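Local coordinates for protein aminoglycoside N(6')acetyltransferase (Legionella pneumophila subsp. pneumophila, PDB 3F5B) that probably transfers an acyl group, most likely the acetyl group of acetyl-CoA, to an amino group of aminoglycosides, as a member of the GNAT family, at residues R14-Q24 with T65-F76. Sequence-based numbering, arbitrary orientation. Where two conformers were deposited one is given.
With PO4 (phosphate ion), chain B; ACT (acetate ion), chain C.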
loop_
_atom_site.group_PDB
_atom_site.type_symbol
_atom_site.label_atom_id
_atom_site.label_comp_id
_atom_site.label_asym_id
_atom_site.label_seq_id
_atom_site.Cartn_x
_atom_site.Cartn_y
_atom_site.Cartn_z
ATOM N N ARG A 14 -13.621 -2.818 -9.868
ATOM C CA ARG A 14 -13.635 -1.525 -10.534
ATOM C C ARG A 14 -12.234 -1.092 -11.032
ATOM O O ARG A 14 -12.104 -0.485 -12.085
ATOM C CB ARG A 14 -14.180 -0.458 -9.565
ATOM C CG ARG A 14 -14.338 0.931 -10.207
ATOM C CD ARG A 14 -14.562 2.003 -9.117
ATOM N NE ARG A 14 -14.512 3.355 -9.674
ATOM C CZ ARG A 14 -15.153 4.399 -9.141
ATOM N NH1 ARG A 14 -15.912 4.224 -8.055
ATOM N NH2 ARG A 14 -15.075 5.595 -9.723
ATOM N N PHE A 15 -11.208 -1.380 -10.248
ATOM C CA PHE A 15 -9.874 -0.861 -10.478
ATOM C C PHE A 15 -8.903 -1.859 -11.118
ATOM O O PHE A 15 -9.093 -3.085 -11.031
ATOM C CB PHE A 15 -9.261 -0.389 -9.153
ATOM C CG PHE A 15 -10.127 0.581 -8.400
ATOM C CD1 PHE A 15 -10.529 1.776 -8.997
ATOM C CD2 PHE A 15 -10.514 0.310 -7.095
ATOM C CE1 PHE A 15 -11.303 2.690 -8.279
ATOM C CE2 PHE A 15 -11.314 1.204 -6.383
ATOM C CZ PHE A 15 -11.708 2.383 -6.979
ATOM N N CYS A 16 -7.865 -1.295 -11.738
ATOM C CA CYS A 16 -6.830 -2.037 -12.440
ATOM C C CYS A 16 -5.506 -1.653 -11.801
ATOM O O CYS A 16 -5.320 -0.491 -11.424
ATOM C CB CYS A 16 -6.823 -1.611 -13.908
ATOM S SG CYS A 16 -5.595 -2.466 -14.899
ATOM N N PHE A 17 -4.598 -2.607 -11.660
ATOM C CA PHE A 17 -3.297 -2.339 -11.022
ATOM C C PHE A 17 -2.174 -2.880 -11.915
ATOM O O PHE A 17 -2.291 -3.983 -12.483
ATOM C CB PHE A 17 -3.221 -2.995 -9.617
ATOM C CG PHE A 17 -4.376 -2.631 -8.716
ATOM C CD1 PHE A 17 -4.309 -1.507 -7.912
ATOM C CD2 PHE A 17 -5.544 -3.430 -8.687
ATOM C CE1 PHE A 17 -5.415 -1.157 -7.045
ATOM C CE2 PHE A 17 -6.658 -3.088 -7.862
ATOM C CZ PHE A 17 -6.604 -1.941 -7.055
ATOM N N LYS A 18 -1.103 -2.110 -12.039
ATOM C CA LYS A 18 0.060 -2.550 -12.808
ATOM C C LYS A 18 1.331 -2.071 -12.175
ATOM O O LYS A 18 1.355 -1.039 -11.540
ATOM C CB LYS A 18 0.041 -2.114 -14.298
ATOM C CG LYS A 18 -0.997 -1.104 -14.762
ATOM C CD LYS A 18 -2.316 -1.799 -15.212
ATOM C CE LYS A 18 -2.442 -2.128 -16.768
ATOM N NZ LYS A 18 -2.231 -3.610 -17.170
ATOM N N GLN A 19 2.405 -2.816 -12.404
ATOM C CA GLN A 19 3.709 -2.354 -12.032
ATOM C C GLN A 19 4.008 -1.107 -12.840
ATOM O O GLN A 19 3.613 -0.976 -13.998
ATOM C CB GLN A 19 4.758 -3.440 -12.225
ATOM C CG GLN A 19 4.584 -4.524 -11.169
ATOM C CD GLN A 19 5.401 -5.777 -11.394
ATOM O OE1 GLN A 19 6.317 -5.808 -12.211
ATOM N NE2 GLN A 19 5.038 -6.858 -10.661
HETATM N N MSE A 20 4.693 -0.167 -12.216
HETATM C CA MSE A 20 5.093 1.082 -12.848
HETATM C C MSE A 20 6.002 0.859 -14.043
HETATM O O MSE A 20 6.832 -0.060 -14.022
HETATM C CB MSE A 20 5.854 1.914 -11.822
HETATM C CG MSE A 20 4.991 2.433 -10.701
HETATM SE SE MSE A 20 4.089 4.026 -11.319
HETATM C CE MSE A 20 5.656 5.176 -11.611
ATOM N N ASN A 21 5.872 1.718 -15.049
ATOM C CA ASN A 21 6.859 1.813 -16.119
ATOM C C ASN A 21 7.338 3.254 -16.238
ATOM O O ASN A 21 6.756 4.168 -15.625
ATOM C CB ASN A 21 6.353 1.233 -17.455
ATOM C CG ASN A 21 5.191 2.006 -18.045
ATOM O OD1 ASN A 21 5.259 3.216 -18.212
ATOM N ND2 ASN A 21 4.122 1.299 -18.388
ATOM N N LYS A 22 8.420 3.467 -16.978
ATOM C CA LYS A 22 9.049 4.788 -17.069
ATOM C C LYS A 22 8.115 5.894 -17.499
ATOM O O LYS A 22 8.343 7.044 -17.168
ATOM C CB LYS A 22 10.243 4.782 -18.032
ATOM C CG LYS A 22 11.516 4.196 -17.473
ATOM C CD LYS A 22 12.538 4.017 -18.605
ATOM C CE LYS A 22 13.961 3.953 -18.080
ATOM N NZ LYS A 22 14.297 5.193 -17.301
ATOM N N SER A 23 7.083 5.564 -18.260
ATOM C CA SER A 23 6.226 6.604 -18.797
ATOM C C SER A 23 5.365 7.250 -17.714
ATOM O O SER A 23 4.784 8.307 -17.941
ATOM C CB SER A 23 5.362 6.070 -19.933
ATOM O OG SER A 23 4.452 5.138 -19.412
ATOM N N GLN A 24 5.297 6.625 -16.539
ATOM C CA GLN A 24 4.481 7.128 -15.439
ATOM C C GLN A 24 5.343 7.738 -14.351
ATOM O O GLN A 24 4.830 8.164 -13.326
ATOM C CB GLN A 24 3.633 5.999 -14.861
ATOM C CG GLN A 24 2.536 5.517 -15.795
ATOM C CD GLN A 24 2.392 4.008 -15.823
ATOM O OE1 GLN A 24 3.322 3.255 -15.485
ATOM N NE2 GLN A 24 1.202 3.547 -16.219
ATOM N N THR A 65 8.485 -3.441 -4.898
ATOM C CA THR A 65 7.756 -3.354 -6.177
ATOM C C THR A 65 6.888 -2.100 -6.133
ATOM O O THR A 65 6.348 -1.737 -5.072
ATOM C CB THR A 65 6.861 -4.593 -6.384
ATOM O OG1 THR A 65 7.686 -5.755 -6.347
ATOM C CG2 THR A 65 6.186 -4.580 -7.713
ATOM N N HIS A 66 6.838 -1.397 -7.253
ATOM C CA HIS A 66 6.147 -0.103 -7.321
ATOM C C HIS A 66 4.983 -0.244 -8.304
ATOM O O HIS A 66 5.180 -0.744 -9.424
ATOM C CB HIS A 66 7.126 0.983 -7.747
ATOM C CG HIS A 66 8.202 1.230 -6.726
ATOM N ND1 HIS A 66 8.188 2.321 -5.884
ATOM C CD2 HIS A 66 9.270 0.482 -6.357
ATOM C CE1 HIS A 66 9.233 2.255 -5.069
ATOM N NE2 HIS A 66 9.902 1.147 -5.335
ATOM N N TRP A 67 3.801 0.166 -7.855
ATOM C CA TRP A 67 2.549 -0.048 -8.566
ATOM C C TRP A 67 1.782 1.254 -8.750
ATOM O O TRP A 67 1.974 2.249 -8.003
ATOM C CB TRP A 67 1.603 -0.988 -7.780
ATOM C CG TRP A 67 2.156 -2.297 -7.362
ATOM C CD1 TRP A 67 2.917 -2.557 -6.249
ATOM C CD2 TRP A 67 1.968 -3.541 -8.023
ATOM N NE1 TRP A 67 3.195 -3.921 -6.167
ATOM C CE2 TRP A 67 2.627 -4.538 -7.250
ATOM C CE3 TRP A 67 1.292 -3.927 -9.198
ATOM C CZ2 TRP A 67 2.649 -5.888 -7.628
ATOM C CZ3 TRP A 67 1.292 -5.276 -9.550
ATOM C CH2 TRP A 67 1.962 -6.241 -8.769
ATOM N N ILE A 68 0.875 1.216 -9.732
ATOM C CA ILE A 68 -0.054 2.317 -10.005
ATOM C C ILE A 68 -1.468 1.705 -10.118
ATOM O O ILE A 68 -1.637 0.634 -10.713
ATOM C CB ILE A 68 0.401 3.163 -11.260
ATOM C CG1 ILE A 68 -0.507 4.388 -11.529
ATOM C CG2 ILE A 68 0.559 2.319 -12.541
ATOM C CD1 ILE A 68 0.238 5.445 -12.414
ATOM N N ALA A 69 -2.459 2.376 -9.536
ATOM C CA ALA A 69 -3.872 1.941 -9.611
ATOM C C ALA A 69 -4.595 2.819 -10.600
ATOM O O ALA A 69 -4.406 4.053 -10.581
ATOM C CB ALA A 69 -4.528 2.075 -8.244
ATOM N N TYR A 70 -5.454 2.203 -11.422
ATOM C CA TYR A 70 -6.224 2.895 -12.447
ATOM C C TYR A 70 -7.724 2.726 -12.198
ATOM O O TYR A 70 -8.156 1.666 -11.757
ATOM C CB TYR A 70 -5.918 2.310 -13.834
ATOM C CG TYR A 70 -4.661 2.873 -14.433
ATOM C CD1 TYR A 70 -3.401 2.406 -14.035
ATOM C CD2 TYR A 70 -4.726 3.898 -15.364
ATOM C CE1 TYR A 70 -2.225 2.947 -14.582
ATOM C CE2 TYR A 70 -3.573 4.446 -15.912
ATOM C CZ TYR A 70 -2.332 3.963 -15.514
ATOM O OH TYR A 70 -1.210 4.526 -16.079
ATOM N N ASP A 71 -8.488 3.778 -12.497
ATOM C CA ASP A 71 -9.939 3.694 -12.565
ATOM C C ASP A 71 -10.232 3.926 -14.056
ATOM O O ASP A 71 -10.192 5.061 -14.526
ATOM C CB ASP A 71 -10.548 4.785 -11.691
ATOM C CG ASP A 71 -12.064 4.805 -11.742
ATOM O OD1 ASP A 71 -12.687 3.731 -11.961
ATOM O OD2 ASP A 71 -12.618 5.900 -11.550
ATOM N N ASN A 72 -10.452 2.835 -14.794
ATOM C CA ASN A 72 -10.461 2.862 -16.264
ATOM C C ASN A 72 -9.172 3.499 -16.782
ATOM O O ASN A 72 -8.068 3.041 -16.440
ATOM C CB ASN A 72 -11.710 3.584 -16.783
ATOM C CG ASN A 72 -12.975 2.812 -16.498
ATOM O OD1 ASN A 72 -12.951 1.570 -16.401
ATOM N ND2 ASN A 72 -14.104 3.532 -16.365
ATOM N N GLU A 73 -9.294 4.592 -17.529
ATOM C CA GLU A 73 -8.122 5.306 -18.024
ATOM C C GLU A 73 -7.443 6.230 -17.000
ATOM O O GLU A 73 -6.418 6.793 -17.299
ATOM C CB GLU A 73 -8.441 6.095 -19.320
ATOM C CG GLU A 73 -9.946 6.197 -19.709
ATOM C CD GLU A 73 -10.795 7.105 -18.795
ATOM O OE1 GLU A 73 -11.460 6.551 -17.891
ATOM O OE2 GLU A 73 -10.826 8.359 -18.999
ATOM N N ILE A 74 -8.006 6.372 -15.806
ATOM C CA ILE A 74 -7.534 7.374 -14.865
ATOM C C ILE A 74 -6.601 6.789 -13.774
ATOM O O ILE A 74 -7.061 6.083 -12.894
ATOM C CB ILE A 74 -8.766 8.116 -14.227
ATOM C CG1 ILE A 74 -9.615 8.819 -15.314
ATOM C CG2 ILE A 74 -8.379 9.053 -13.083
ATOM C CD1 ILE A 74 -8.881 9.880 -16.125
ATOM N N PRO A 75 -5.290 7.106 -13.825
ATOM C CA PRO A 75 -4.410 6.711 -12.712
ATOM C C PRO A 75 -4.672 7.588 -11.482
ATOM O O PRO A 75 -4.922 8.783 -11.625
ATOM C CB PRO A 75 -3.001 6.940 -13.288
ATOM C CG PRO A 75 -3.205 8.176 -14.256
ATOM C CD PRO A 75 -4.613 7.962 -14.828
ATOM N N PHE A 76 -4.655 7.015 -10.285
ATOM C CA PHE A 76 -5.087 7.779 -9.112
ATOM C C PHE A 76 -4.356 7.421 -7.819
ATOM O O PHE A 76 -4.491 8.150 -6.835
ATOM C CB PHE A 76 -6.621 7.683 -8.909
ATOM C CG PHE A 76 -7.089 6.336 -8.378
ATOM C CD1 PHE A 76 -7.185 6.108 -7.020
ATOM C CD2 PHE A 76 -7.418 5.302 -9.251
ATOM C CE1 PHE A 76 -7.600 4.853 -6.500
ATOM C CE2 PHE A 76 -7.838 4.044 -8.764
ATOM C CZ PHE A 76 -7.910 3.812 -7.389
HETATM P P PO4 B . -18.369 7.180 -7.959
HETATM O O1 PO4 B . -18.048 8.449 -8.759
HETATM O O2 PO4 B . -18.732 6.105 -8.961
HETATM O O3 PO4 B . -17.109 6.774 -7.213
HETATM O O4 PO4 B . -19.490 7.337 -6.966
HETATM C C ACT C . -14.890 9.242 -8.702
HETATM O O ACT C . -15.402 8.526 -9.612
HETATM O OXT ACT C . -14.610 10.424 -9.057
HETATM C CH3 ACT C . -14.693 8.753 -7.278
HETATM O O HOH W 1 -10.334 0.075 -14.061
HETATM O O HOH W 2 -13.867 0.239 -13.861
#
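R14 holds D71 side-on in a salt bridge: NE gives a nearly straight bond to OD1 (2.9 Å), and NH2 reaches OD2. Both carboxylate oxygens are met from above their plane. The arginine chain is extended, with CG anti to its backbone N (chi1 -176°), which carries the guanidinium to the carboxylate. NH1 and NH2 also bind phosphate and acetate ions, probably from the crystallisation liquor, and D71 OD2 has a second partner in Y106. Four backbone bonds pair C16 with Y70 and K18 with I68; C16 O takes Y70 N at 2.7 Å. M20 N to H66 O adds a fifth. Beyond the strand, Q24 NE2 donates to Y70 OH (2.6 Å, bent to 138°), while Q24 OE1 accepts from N21 N. Q19 CG lies over the six-membered ring of W67, 3.8 Å from its centroid. F15 CD1 packs on F76 CE2 (3.5 Å), their rings inclined at 49°. F17 CE1 meets A69 CB on the face covered by helix 109-123. The pairing is antiparallel: outermost strand 15-19 joins the hairpin of 65-71 and 74-84, whose type II' turn spans D71 to I74, in the N-terminal part of the GNAT fold.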